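Sensory rhodopsin transducer (Thermotoga maritima, PDB 1NC7) is of unknown function but belongs to the sensory rhodopsin transducer family, forms a tetramer of beta-rich subunits and binds magnesium ions. Local coordinates at residues R63-F68 / S102-S107; R27-P32 / V109-Q114; G34-G39 / I95-P100; S46-C51 / L88-L93. One frame throughout, in Å; residues are numbered along the deposited sequence.

Interaction 1. Residues R63-F68 / S102-S107; sequences RITFLF and SIMAES
Ile64 and Ile103 meet methyl to methyl on the face carrying Ile64, Phe66, Ile103 and Ala105, CG2 of Ile64 lying 3.6 Å from CG2 of Ile103. Next along, Phe66 has its CG beside its own backbone N (chi1 -66°), which brings CE1 to 3.9 Å from Ile103 CG1, so one isoleucine serves two neighbours with different branches. Six backbone hydrogen bonds close the antiparallel strand pair, two each for Arg63 with Glu106, Thr65 with Met104 and Leu67 with Ser102; the shortest runs from Thr65 N to Met104 O at 2.7 Å. The other face opens toward solvent at its Arg63 end. There the Arg63 guanidinium and Glu106 carboxylate lie alongside each other, planes 20° apart, in a salt bridge from NH2 of Arg63 to OE1 of Glu106 of 2.8 Å whose hydrogen bond is bent and weak. A water links that OE1, Arg63 O and Thr65 OG1; Glu106 OE2 turns to Lys28. Deeper on this face, selenomethionine Met104 reaches the Thr65 side chain with its terminal CE, and Met53 of the second subunit covers Met104 and Ser102. Strand 60-68 continues the sheet to strand 74-80, while strand 101-107 passes it on to strand 28-34.

Interaction 2. Residues R27-P32 / V109-Q114; sequences RKWFFP and VPVVMQ
NE1 of Trp29 is held at two points: Val111 O lies 2.9 Å from Trp29 NE1, near the ring plane but in a bent, weak bond, and Ala26 O, just before the segment, takes a second hydrogen bond. The indole lies over the backbone of the other strand, with Met113 N 3.5 Å above the ring plane. The selenomethionine side chain of Met113 continues along the same ring: its CG sits over the face of the five-membered ring, 4.1 Å from the centroid, a CH-pi contact. SE approaches more obliquely as a Met-aromatic contact and comes within 3.8 Å of Trp29 CB. Because CG of Met113 stands beside its own backbone N (chi1 -61°) and the chain then runs extended, it can follow the indole as far as CD1. At the far rim, Val112 CG1 touches Trp29 CH2 at 3.8 Å. Phe31 crosses Met113 at about a right angle, with its CZ 3.8 Å from Met113 CB. The axes of 28-32 and 110-114 run nearly parallel (11°) and approach to 7.7 Å without pairing, consistent with a strongly curled sheet packing on itself. Strand 124-135 lies between 28-34 and 110-121 in sheet order, while Leu50 and Ile52 of strand 47-54 pack against Phe31 and Met113.

Interaction 3. Residues G34-G39 / I95-P100; sequences GYIPNG and IPKCKP
Backbone bonding gives this loop-to-loop contact its one direct hydrogen bond: Cys98 N donates to Ile36 O over 2.7 Å, almost straight at 168°. A CA-H...O contact from Pro100 CA to Gly34 O, 3.5 Å long, adds a weaker tie near the start of strand 101-107. Water supplies further polar links. One molecule accepts from both Ile36 N and Lys99 N and donates to Pro96 O; a second joins Tyr35 OH to Cys98 O; a third accepts from Lys97 NZ at 2.7 Å and donates to Asn38 O. The remaining contact is aromatic and apolar. Tyr35 has its CG trans to the backbone N (chi1 -175°), which lays the ring along the 98-100 backbone: CE1 is 3.3 Å from Cys98 C, and the ring edge faces Pro100 N. Cys98 CB comes to 3.9 Å from Tyr35 CZ, while the sulfur meets the ring obliquely, SG being 5.2 Å from its centroid. Ile36 turns its CG2 to the aliphatic part of Lys97, 4.2 Å from CG. The two loops are thus joined by one backbone bond, water bridges and the Tyr35 ring on Cys98, with water satisfying Ile36 N and Lys99 N, backbone donors that have no direct bond across the two segments.

Interaction 4. Residues S46-C51 / L88-L93; sequences SHESLC and LRLDKL
Strand 84-89, outermost in the large antiparallel sheet within this chain, meets its inner neighbour 47-54 here, just where 84-89 ends and its chain turns away. Leu50 and Leu88 form a hydrogen-bonded antiparallel pair: Leu50 N donates to Leu88 O at 2.8 Å, and Leu88 N returns a bond to Leu50 O from above the carbonyl plane. Past the non-hydrogen-bonded pair of Ser49 and Arg89, Leu90 N still reaches Glu48 O at 3.0 Å, carrying the pairing into the turn.

At the strand end the side chains take over. The guanidinium of Arg89 lies flat on the imidazole of His47, centres 3.7 Å apart and planes at 19°, with NE of Arg89 over the ring at 3.4 Å from His47 CG. Two bends in the arginine chain, at chi2 and chi3, fold the group back over the ring. Asp91 fixes its rotation side-on: Arg89 NE gives a bond to Asp91 OD1 at 2.7 Å, and NH2 gives one to OD2 at 2.9 Å. On the guanidinium face opposite His47 lies CE of Lys92. The imidazole is steadied in turn by Val45 O, which bonds ND1, and Asp91 OD1 comes within 3.4 Å of His47 CB. The carboxylate probably offsets the arginine charge, which would ease its stacking on the imidazole.

On the other side, Leu90 CD2 touches Leu50 CB at 3.9 Å, and both leucines face strand 60-68, Leu50 meeting Ile64 and Leu90 meeting Phe66. The whole is an antiparallel strand pair finished by an arginine–histidine stack, its guanidinium clamped by a bidentate salt bridge.

How the interactions relate
Interactions 1, 2 and 4 all draw on the large antiparallel sheet, whereas interaction 3 joins loops that follow strands 28-34 and 84-89. Along the chain, interaction 2 encloses the other three: 27-32 comes first and 109-114 last. Interactions 1 and 4 have alternating segments and centres about 13 Å apart; they share a core in which Ile64 packs on Leu88 and Ile103 on Leu90. The centres of interactions 1 and 2 are about 9 Å apart, strands 101-107 and 28-34 being sheet neighbours. Interactions 2 and 3 are farthest apart, centres about 21 Å. This is consistent with a curled sheet sharing one apolar interior, the loops of interaction 3 packing at one end, where Ile95 touches Phe66.

Interaction 1. Residues R63-F68 / S102-S107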
loop_
_atom_site.group_PDB
_atom_site.type_symbol
_atom_site.label_atom_id
_atom_site.label_comp_id
_atom_site.label_asym_id
_atom_site.label_seq_id
_atom_site.Cartn_x
_atom_site.Cartn_y
_atom_site.Cartn_z
ATOM N N ARG D 63 -13.662 15.340 -10.240
ATOM C CA ARG D 63 -14.608 15.678 -9.186
ATOM C C ARG D 63 -14.240 14.792 -7.999
ATOM O O ARG D 63 -14.270 13.563 -8.102
ATOM C CB ARG D 63 -16.038 15.380 -9.646
ATOM C CG ARG D 63 -17.095 15.593 -8.578
ATOM C CD ARG D 63 -18.495 15.396 -9.138
ATOM N NE ARG D 63 -18.669 14.070 -9.725
ATOM C CZ ARG D 63 -19.804 13.634 -10.262
ATOM N NH1 ARG D 63 -20.873 14.419 -10.289
ATOM N NH2 ARG D 63 -19.870 12.414 -10.776
ATOM N N ILE D 64 -13.875 15.418 -6.886
ATOM C CA ILE D 64 -13.471 14.687 -5.690
ATOM C C ILE D 64 -14.541 14.762 -4.613
ATOM O O ILE D 64 -14.822 15.837 -4.085
ATOM C CB ILE D 64 -12.166 15.255 -5.104
ATOM C CG1 ILE D 64 -11.101 15.365 -6.201
ATOM C CG2 ILE D 64 -11.674 14.354 -3.975
ATOM C CD1 ILE D 64 -9.833 16.058 -5.759
ATOM N N THR D 65 -15.122 13.614 -4.285
ATOM C CA THR D 65 -16.170 13.549 -3.273
ATOM C C THR D 65 -15.650 12.999 -1.947
ATOM O O THR D 65 -15.016 11.942 -1.902
ATOM C CB THR D 65 -17.334 12.663 -3.748
ATOM O OG1 THR D 65 -17.866 13.189 -4.970
ATOM C CG2 THR D 65 -18.438 12.615 -2.696
ATOM N N PHE D 66 -15.924 13.731 -0.873
ATOM C CA PHE D 66 -15.517 13.329 0.465
ATOM C C PHE D 66 -16.744 12.830 1.218
ATOM O O PHE D 66 -17.744 13.547 1.334
ATOM C CB PHE D 66 -14.898 14.520 1.202
ATOM C CG PHE D 66 -13.603 14.991 0.606
ATOM C CD1 PHE D 66 -12.392 14.450 1.024
ATOM C CD2 PHE D 66 -13.598 15.950 -0.399
ATOM C CE1 PHE D 66 -11.190 14.861 0.445
ATOM C CE2 PHE D 66 -12.405 16.367 -0.983
ATOM C CZ PHE D 66 -11.200 15.822 -0.560
ATOM N N LEU D 67 -16.671 11.595 1.706
ATOM C CA LEU D 67 -17.758 10.988 2.466
ATOM C C LEU D 67 -17.345 10.962 3.930
ATOM O O LEU D 67 -16.175 10.748 4.248
ATOM C CB LEU D 67 -18.020 9.556 1.993
ATOM C CG LEU D 67 -18.367 9.323 0.524
ATOM C CD1 LEU D 67 -18.616 7.840 0.306
ATOM C CD2 LEU D 67 -19.592 10.142 0.132
ATOM N N PHE D 68 -18.304 11.180 4.822
ATOM C CA PHE D 68 -18.018 11.191 6.249
ATOM C C PHE D 68 -18.810 10.116 6.981
ATOM O O PHE D 68 -19.629 9.424 6.380
ATOM C CB PHE D 68 -18.320 12.584 6.805
ATOM C CG PHE D 68 -17.482 13.662 6.178
ATOM C CD1 PHE D 68 -16.190 13.905 6.634
ATOM C CD2 PHE D 68 -17.956 14.384 5.089
ATOM C CE1 PHE D 68 -15.377 14.852 6.010
ATOM C CE2 PHE D 68 -17.151 15.333 4.457
ATOM C CZ PHE D 68 -15.859 15.567 4.919
ATOM N N SER D 102 -13.725 9.431 3.652
ATOM C CA SER D 102 -13.319 8.544 2.569
ATOM C C SER D 102 -13.390 9.375 1.303
ATOM O O SER D 102 -14.107 10.376 1.253
ATOM C CB SER D 102 -14.247 7.337 2.456
ATOM O OG SER D 102 -14.113 6.492 3.582
ATOM N N ILE D 103 -12.652 8.960 0.280
ATOM C CA ILE D 103 -12.602 9.707 -0.968
ATOM C C ILE D 103 -12.994 8.914 -2.205
ATOM O O ILE D 103 -12.548 7.788 -2.396
ATOM C CB ILE D 103 -11.167 10.229 -1.240
ATOM C CG1 ILE D 103 -10.665 11.056 -0.056
ATOM C CG2 ILE D 103 -11.143 11.054 -2.522
ATOM C CD1 ILE D 103 -9.198 11.443 -0.177
HETATM N N MSE D 104 -13.848 9.511 -3.030
HETATM C CA MSE D 104 -14.220 8.922 -4.307
HETATM C C MSE D 104 -13.851 10.011 -5.304
HETATM O O MSE D 104 -14.286 11.155 -5.170
HETATM C CB MSE D 104 -15.716 8.632 -4.415
HETATM C CG MSE D 104 -16.122 8.342 -5.863
HETATM SE SE MSE D 104 -17.963 7.835 -6.126
HETATM C CE MSE D 104 -18.810 9.514 -5.676
ATOM N N ALA D 105 -13.034 9.666 -6.287
ATOM C CA ALA D 105 -12.618 10.634 -7.289
ATOM C C ALA D 105 -13.066 10.164 -8.662
ATOM O O ALA D 105 -12.854 9.011 -9.031
ATOM C CB ALA D 105 -11.101 10.797 -7.254
ATOM N N GLU D 106 -13.687 11.064 -9.417
ATOM C CA GLU D 106 -14.185 10.735 -10.748
ATOM C C GLU D 106 -13.593 11.678 -11.789
ATOM O O GLU D 106 -13.733 12.895 -11.686
ATOM C CB GLU D 106 -15.709 10.830 -10.758
ATOM C CG GLU D 106 -16.380 9.825 -9.838
ATOM C CD GLU D 106 -17.860 10.089 -9.670
ATOM O OE1 GLU D 106 -18.212 11.096 -9.017
ATOM O OE2 GLU D 106 -18.671 9.296 -10.196
ATOM N N SER D 107 -12.936 11.099 -12.788
ATOM C CA SER D 107 -12.289 11.861 -13.849
ATOM C C SER D 107 -12.940 11.620 -15.202
ATOM O O SER D 107 -13.495 10.552 -15.448
ATOM C CB SER D 107 -10.808 11.478 -13.923
ATOM O OG SER D 107 -10.135 12.216 -14.928
HETATM O O HOH W 1 -16.539 12.230 -7.089
#

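Interaction 2. Residues R27-P32 / V109-Q114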
loop_
_atom_site.group_PDB
_atom_site.type_symbol
_atom_site.label_atom_id
_atom_site.label_comp_id
_atom_site.label_asym_id
_atom_site.label_seq_id
_atom_site.Cartn_x
_atom_site.Cartn_y
_atom_site.Cartn_z
ATOM N N ARG D 27 -10.893 5.912 -14.719
ATOM C CA ARG D 27 -11.663 7.124 -14.492
ATOM C C ARG D 27 -12.192 7.305 -13.071
ATOM O O ARG D 27 -12.591 8.406 -12.696
ATOM C CB ARG D 27 -12.816 7.201 -15.495
ATOM C CG ARG D 27 -12.342 7.496 -16.914
ATOM C CD ARG D 27 -13.507 7.657 -17.873
ATOM N NE ARG D 27 -14.416 8.721 -17.457
ATOM C CZ ARG D 27 -15.545 9.027 -18.089
ATOM N NH1 ARG D 27 -15.908 8.348 -19.168
ATOM N NH2 ARG D 27 -16.314 10.010 -17.640
ATOM N N LYS D 28 -12.190 6.238 -12.277
ATOM C CA LYS D 28 -12.683 6.339 -10.908
ATOM C C LYS D 28 -11.709 5.739 -9.902
ATOM O O LYS D 28 -11.209 4.632 -10.098
ATOM C CB LYS D 28 -14.046 5.656 -10.784
ATOM C CG LYS D 28 -15.118 6.278 -11.669
ATOM C CD LYS D 28 -16.482 5.664 -11.395
ATOM C CE LYS D 28 -17.535 6.214 -12.347
ATOM N NZ LYS D 28 -17.633 7.698 -12.280
ATOM N N TRP D 29 -11.450 6.482 -8.829
ATOM C CA TRP D 29 -10.527 6.051 -7.780
ATOM C C TRP D 29 -11.160 6.192 -6.402
ATOM O O TRP D 29 -11.914 7.133 -6.153
ATOM C CB TRP D 29 -9.229 6.860 -7.860
ATOM C CG TRP D 29 -8.444 6.529 -9.079
ATOM C CD1 TRP D 29 -8.623 7.026 -10.345
ATOM C CD2 TRP D 29 -7.415 5.542 -9.179
ATOM N NE1 TRP D 29 -7.769 6.401 -11.222
ATOM C CE2 TRP D 29 -7.017 5.485 -10.533
ATOM C CE3 TRP D 29 -6.790 4.695 -8.252
ATOM C CZ2 TRP D 29 -6.024 4.610 -10.984
ATOM C CZ3 TRP D 29 -5.803 3.826 -8.702
ATOM C CH2 TRP D 29 -5.430 3.792 -10.057
ATOM N N PHE D 30 -10.835 5.260 -5.507
ATOM C CA PHE D 30 -11.415 5.232 -4.167
ATOM C C PHE D 30 -10.382 5.022 -3.063
ATOM O O PHE D 30 -9.520 4.144 -3.164
ATOM C CB PHE D 30 -12.453 4.107 -4.101
ATOM C CG PHE D 30 -13.530 4.209 -5.149
ATOM C CD1 PHE D 30 -14.772 4.745 -4.838
ATOM C CD2 PHE D 30 -13.292 3.782 -6.452
ATOM C CE1 PHE D 30 -15.767 4.856 -5.816
ATOM C CE2 PHE D 30 -14.275 3.887 -7.436
ATOM C CZ PHE D 30 -15.514 4.425 -7.116
ATOM N N PHE D 31 -10.491 5.822 -2.006
ATOM C CA PHE D 31 -9.588 5.744 -0.857
ATOM C C PHE D 31 -10.420 5.781 0.422
ATOM O O PHE D 31 -10.848 6.846 0.867
ATOM C CB PHE D 31 -8.620 6.930 -0.871
ATOM C CG PHE D 31 -7.689 6.933 -2.043
ATOM C CD1 PHE D 31 -6.507 6.202 -2.011
ATOM C CD2 PHE D 31 -8.009 7.642 -3.196
ATOM C CE1 PHE D 31 -5.655 6.178 -3.114
ATOM C CE2 PHE D 31 -7.165 7.624 -4.305
ATOM C CZ PHE D 31 -5.986 6.890 -4.263
ATOM N N PRO D 32 -10.654 4.614 1.038
ATOM C CA PRO D 32 -11.452 4.565 2.266
ATOM C C PRO D 32 -10.906 5.247 3.517
ATOM O O PRO D 32 -11.686 5.772 4.313
ATOM C CB PRO D 32 -11.656 3.064 2.490
ATOM C CG PRO D 32 -11.604 2.499 1.098
ATOM C CD PRO D 32 -10.455 3.261 0.490
ATOM N N VAL D 109 -11.253 11.578 -17.927
ATOM C CA VAL D 109 -10.269 10.799 -18.670
ATOM C C VAL D 109 -9.471 9.953 -17.682
ATOM O O VAL D 109 -9.371 10.291 -16.502
ATOM C CB VAL D 109 -9.283 11.695 -19.458
ATOM C CG1 VAL D 109 -10.039 12.519 -20.492
ATOM C CG2 VAL D 109 -8.512 12.595 -18.503
ATOM N N PRO D 110 -8.891 8.842 -18.150
ATOM C CA PRO D 110 -8.108 7.965 -17.274
ATOM C C PRO D 110 -6.929 8.657 -16.594
ATOM O O PRO D 110 -6.194 9.417 -17.225
ATOM C CB PRO D 110 -7.646 6.859 -18.218
ATOM C CG PRO D 110 -8.746 6.807 -19.248
ATOM C CD PRO D 110 -8.997 8.269 -19.504
ATOM N N VAL D 111 -6.769 8.390 -15.300
ATOM C CA VAL D 111 -5.662 8.930 -14.513
ATOM C C VAL D 111 -5.284 7.866 -13.486
ATOM O O VAL D 111 -5.912 6.813 -13.422
ATOM C CB VAL D 111 -6.055 10.236 -13.770
ATOM C CG1 VAL D 111 -6.333 11.342 -14.776
ATOM C CG2 VAL D 111 -7.274 9.998 -12.887
ATOM N N VAL D 112 -4.243 8.125 -12.701
ATOM C CA VAL D 112 -3.832 7.179 -11.668
ATOM C C VAL D 112 -3.701 7.979 -10.383
ATOM O O VAL D 112 -3.213 9.112 -10.401
ATOM C CB VAL D 112 -2.482 6.507 -11.994
ATOM C CG1 VAL D 112 -2.161 5.463 -10.929
ATOM C CG2 VAL D 112 -2.543 5.848 -13.368
HETATM N N MSE D 113 -4.144 7.397 -9.272
HETATM C CA MSE D 113 -4.090 8.099 -7.994
HETATM C C MSE D 113 -3.521 7.289 -6.844
HETATM O O MSE D 113 -3.645 6.063 -6.801
HETATM C CB MSE D 113 -5.482 8.585 -7.603
HETATM C CG MSE D 113 -6.081 9.562 -8.581
HETATM SE SE MSE D 113 -7.693 10.343 -7.890
HETATM C CE MSE D 113 -8.515 10.801 -9.566
ATOM N N GLN D 114 -2.918 8.010 -5.902
ATOM C CA GLN D 114 -2.304 7.427 -4.713
ATOM C C GLN D 114 -2.551 8.399 -3.562
ATOM O O GLN D 114 -2.503 9.612 -3.757
ATOM C CB GLN D 114 -0.797 7.268 -4.952
ATOM C CG GLN D 114 -0.023 6.569 -3.841
ATOM C CD GLN D 114 1.442 6.359 -4.208
ATOM O OE1 GLN D 114 1.821 6.449 -5.376
ATOM N NE2 GLN D 114 2.268 6.075 -3.212
#

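Interaction 3. Residues G34-G39 / I95-P100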
loop_
_atom_site.group_PDB
_atom_site.type_symbol
_atom_site.label_atom_id
_atom_site.label_comp_id
_atom_site.label_asym_id
_atom_site.label_seq_id
_atom_site.Cartn_x
_atom_site.Cartn_y
_atom_site.Cartn_z
ATOM N N GLY D 34 -9.379 8.231 5.027
ATOM C CA GLY D 34 -8.989 9.626 4.965
ATOM C C GLY D 34 -9.055 10.235 6.354
ATOM O O GLY D 34 -9.992 9.964 7.112
ATOM N N TYR D 35 -8.066 11.055 6.696
ATOM C CA TYR D 35 -8.020 11.693 8.008
ATOM C C TYR D 35 -6.898 12.725 8.034
ATOM O O TYR D 35 -5.759 12.411 7.697
ATOM C CB TYR D 35 -7.753 10.633 9.083
ATOM C CG TYR D 35 -7.795 11.128 10.513
ATOM C CD1 TYR D 35 -9.005 11.223 11.201
ATOM C CD2 TYR D 35 -6.624 11.456 11.193
ATOM C CE1 TYR D 35 -9.048 11.622 12.533
ATOM C CE2 TYR D 35 -6.656 11.860 12.527
ATOM C CZ TYR D 35 -7.872 11.937 13.190
ATOM O OH TYR D 35 -7.913 12.313 14.513
ATOM N N ILE D 36 -7.217 13.954 8.427
ATOM C CA ILE D 36 -6.211 15.004 8.514
ATOM C C ILE D 36 -5.828 15.190 9.980
ATOM O O ILE D 36 -6.612 15.725 10.760
ATOM C CB ILE D 36 -6.746 16.357 7.986
ATOM C CG1 ILE D 36 -7.191 16.220 6.528
ATOM C CG2 ILE D 36 -5.677 17.434 8.143
ATOM C CD1 ILE D 36 -6.090 15.807 5.578
ATOM N N PRO D 37 -4.629 14.728 10.380
ATOM C CA PRO D 37 -4.182 14.871 11.773
ATOM C C PRO D 37 -3.961 16.356 12.081
ATOM O O PRO D 37 -3.835 17.159 11.164
ATOM C CB PRO D 37 -2.875 14.074 11.802
ATOM C CG PRO D 37 -3.046 13.079 10.684
ATOM C CD PRO D 37 -3.672 13.921 9.608
ATOM N N ASN D 38 -3.883 16.718 13.359
ATOM C CA ASN D 38 -3.710 18.126 13.725
ATOM C C ASN D 38 -2.334 18.561 14.230
ATOM O O ASN D 38 -2.160 19.714 14.624
ATOM C CB ASN D 38 -4.755 18.517 14.774
ATOM C CG ASN D 38 -4.526 17.831 16.106
ATOM O OD1 ASN D 38 -3.470 17.982 16.721
ATOM N ND2 ASN D 38 -5.516 17.075 16.561
ATOM N N GLY D 39 -1.358 17.661 14.218
ATOM C CA GLY D 39 -0.036 18.025 14.705
ATOM C C GLY D 39 0.854 18.739 13.704
ATOM O O GLY D 39 0.564 18.774 12.509
ATOM N N ILE D 95 -11.620 20.963 4.918
ATOM C CA ILE D 95 -12.108 19.733 5.534
ATOM C C ILE D 95 -11.748 19.776 7.015
ATOM O O ILE D 95 -10.624 20.125 7.377
ATOM C CB ILE D 95 -11.449 18.489 4.906
ATOM C CG1 ILE D 95 -11.779 18.421 3.415
ATOM C CG2 ILE D 95 -11.931 17.227 5.619
ATOM C CD1 ILE D 95 -11.069 17.307 2.688
ATOM N N PRO D 96 -12.699 19.432 7.895
ATOM C CA PRO D 96 -12.388 19.461 9.325
ATOM C C PRO D 96 -11.220 18.541 9.665
ATOM O O PRO D 96 -11.117 17.435 9.134
ATOM C CB PRO D 96 -13.690 18.990 9.970
ATOM C CG PRO D 96 -14.731 19.472 9.012
ATOM C CD PRO D 96 -14.122 19.123 7.673
ATOM N N LYS D 97 -10.336 19.006 10.542
ATOM C CA LYS D 97 -9.200 18.196 10.955
ATOM C C LYS D 97 -9.704 17.159 11.953
ATOM O O LYS D 97 -10.725 17.364 12.615
ATOM C CB LYS D 97 -8.131 19.064 11.622
ATOM C CG LYS D 97 -7.567 20.159 10.736
ATOM C CD LYS D 97 -6.523 20.977 11.484
ATOM C CE LYS D 97 -6.034 22.150 10.647
ATOM N NZ LYS D 97 -5.003 22.964 11.355
ATOM N N CYS D 98 -8.990 16.044 12.045
ATOM C CA CYS D 98 -9.340 14.972 12.968
ATOM C C CYS D 98 -10.766 14.469 12.799
ATOM O O CYS D 98 -11.456 14.169 13.775
ATOM C CB CYS D 98 -9.110 15.437 14.404
ATOM S SG CYS D 98 -7.404 15.936 14.699
ATOM N N LYS D 99 -11.198 14.377 11.547
ATOM C CA LYS D 99 -12.529 13.894 11.218
ATOM C C LYS D 99 -12.376 12.838 10.131
ATOM O O LYS D 99 -11.984 13.146 9.007
ATOM C CB LYS D 99 -13.408 15.043 10.713
ATOM C CG LYS D 99 -14.848 14.637 10.435
ATOM C CD LYS D 99 -15.693 15.832 10.017
ATOM C CE LYS D 99 -17.160 15.441 9.885
ATOM N NZ LYS D 99 -18.023 16.598 9.530
ATOM N N PRO D 100 -12.674 11.575 10.456
ATOM C CA PRO D 100 -12.546 10.506 9.461
ATOM C C PRO D 100 -13.409 10.725 8.227
ATOM O O PRO D 100 -14.527 11.226 8.321
ATOM C CB PRO D 100 -12.951 9.258 10.241
ATOM C CG PRO D 100 -13.907 9.785 11.264
ATOM C CD PRO D 100 -13.225 11.053 11.719
HETATM O O HOH W 2 -10.617 12.457 16.264
HETATM O O HOH W 3 -9.894 14.924 8.921
HETATM O O HOH W 4 -4.523 21.677 13.642
#

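Interaction 4. Residues S46-C51 / L88-L93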
loop_
_atom_site.group_PDB
_atom_site.type_symbol
_atom_site.label_atom_id
_atom_site.label_comp_id
_atom_site.label_asym_id
_atom_site.label_seq_id
_atom_site.Cartn_x
_atom_site.Cartn_y
_atom_site.Cartn_z
ATOM N N SER D 46 0.724 18.179 9.725
ATOM C CA SER D 46 0.175 16.883 9.351
ATOM C C SER D 46 -0.782 17.109 8.189
ATOM O O SER D 46 -1.478 18.121 8.132
ATOM C CB SER D 46 -0.574 16.261 10.529
ATOM O OG SER D 46 0.317 15.945 11.582
ATOM N N HIS D 47 -0.822 16.165 7.259
ATOM C CA HIS D 47 -1.696 16.320 6.109
ATOM C C HIS D 47 -1.814 15.032 5.326
ATOM O O HIS D 47 -1.224 14.013 5.671
ATOM C CB HIS D 47 -1.148 17.397 5.169
ATOM C CG HIS D 47 0.174 17.046 4.555
ATOM N ND1 HIS D 47 1.376 17.290 5.184
ATOM C CD2 HIS D 47 0.480 16.437 3.385
ATOM C CE1 HIS D 47 2.366 16.847 4.429
ATOM N NE2 HIS D 47 1.850 16.323 3.332
ATOM N N GLU D 48 -2.612 15.096 4.270
ATOM C CA GLU D 48 -2.773 13.979 3.360
ATOM C C GLU D 48 -2.597 14.596 1.993
ATOM O O GLU D 48 -3.004 15.737 1.763
ATOM C CB GLU D 48 -4.159 13.343 3.461
ATOM C CG GLU D 48 -4.377 12.557 4.735
ATOM C CD GLU D 48 -5.504 11.553 4.615
ATOM O OE1 GLU D 48 -6.553 11.903 4.039
ATOM O OE2 GLU D 48 -5.342 10.413 5.101
ATOM N N SER D 49 -1.952 13.857 1.103
ATOM C CA SER D 49 -1.741 14.331 -0.249
ATOM C C SER D 49 -2.378 13.336 -1.199
ATOM O O SER D 49 -2.026 12.155 -1.205
ATOM C CB SER D 49 -0.247 14.455 -0.563
ATOM O OG SER D 49 0.352 15.510 0.174
ATOM N N LEU D 50 -3.348 13.809 -1.974
ATOM C CA LEU D 50 -3.994 12.960 -2.960
ATOM C C LEU D 50 -3.185 13.231 -4.213
ATOM O O LEU D 50 -3.276 14.311 -4.801
ATOM C CB LEU D 50 -5.453 13.368 -3.175
ATOM C CG LEU D 50 -6.197 12.566 -4.248
ATOM C CD1 LEU D 50 -6.219 11.088 -3.872
ATOM C CD2 LEU D 50 -7.615 13.100 -4.392
ATOM N N CYS D 51 -2.372 12.259 -4.605
ATOM C CA CYS D 51 -1.520 12.427 -5.768
ATOM C C CYS D 51 -2.160 11.840 -7.006
ATOM O O CYS D 51 -2.583 10.683 -7.019
ATOM C CB CYS D 51 -0.159 11.804 -5.487
ATOM S SG CYS D 51 0.591 12.538 -4.009
ATOM N N LEU D 88 -2.219 16.964 -4.557
ATOM C CA LEU D 88 -3.223 17.807 -3.916
ATOM C C LEU D 88 -3.223 17.720 -2.395
ATOM O O LEU D 88 -3.443 16.651 -1.821
ATOM C CB LEU D 88 -4.611 17.443 -4.447
ATOM C CG LEU D 88 -5.781 18.279 -3.925
ATOM C CD1 LEU D 88 -5.641 19.717 -4.408
ATOM C CD2 LEU D 88 -7.085 17.675 -4.415
ATOM N N ARG D 89 -2.974 18.857 -1.749
ATOM C CA ARG D 89 -2.955 18.932 -0.289
ATOM C C ARG D 89 -4.387 18.999 0.228
ATOM O O ARG D 89 -5.058 20.022 0.107
ATOM C CB ARG D 89 -2.166 20.164 0.161
ATOM C CG ARG D 89 -0.659 20.004 0.036
ATOM C CD ARG D 89 -0.138 19.065 1.115
ATOM N NE ARG D 89 -0.258 19.661 2.444
ATOM C CZ ARG D 89 0.728 20.285 3.078
ATOM N NH1 ARG D 89 1.923 20.396 2.512
ATOM N NH2 ARG D 89 0.517 20.811 4.278
ATOM N N LEU D 90 -4.844 17.897 0.813
ATOM C CA LEU D 90 -6.206 17.805 1.321
ATOM C C LEU D 90 -6.470 18.622 2.580
ATOM O O LEU D 90 -7.625 18.865 2.928
ATOM C CB LEU D 90 -6.567 16.337 1.563
ATOM C CG LEU D 90 -6.409 15.419 0.345
ATOM C CD1 LEU D 90 -6.899 14.021 0.690
ATOM C CD2 LEU D 90 -7.197 15.967 -0.832
ATOM N N ASP D 91 -5.407 19.041 3.257
ATOM C CA ASP D 91 -5.536 19.842 4.475
ATOM C C ASP D 91 -5.811 21.313 4.169
ATOM O O ASP D 91 -6.015 22.115 5.081
ATOM C CB ASP D 91 -4.262 19.732 5.319
ATOM C CG ASP D 91 -3.027 20.204 4.575
ATOM O OD1 ASP D 91 -2.812 19.750 3.432
ATOM O OD2 ASP D 91 -2.263 21.020 5.134
ATOM N N LYS D 92 -5.819 21.663 2.887
ATOM C CA LYS D 92 -6.061 23.044 2.475
ATOM C C LYS D 92 -7.397 23.201 1.754
ATOM O O LYS D 92 -7.574 24.130 0.965
ATOM C CB LYS D 92 -4.929 23.513 1.559
ATOM C CG LYS D 92 -3.547 23.407 2.184
ATOM C CD LYS D 92 -2.468 23.840 1.207
ATOM C CE LYS D 92 -1.086 23.752 1.832
ATOM N NZ LYS D 92 -0.021 24.149 0.869
ATOM N N LEU D 93 -8.338 22.306 2.040
ATOM C CA LEU D 93 -9.644 22.339 1.387
ATOM C C LEU D 93 -10.821 22.657 2.306
ATOM O O LEU D 93 -11.976 22.565 1.890
ATOM C CB LEU D 93 -9.909 21.001 0.691
ATOM C CG LEU D 93 -8.906 20.540 -0.369
ATOM C CD1 LEU D 93 -9.335 19.186 -0.918
ATOM C CD2 LEU D 93 -8.822 21.567 -1.484
#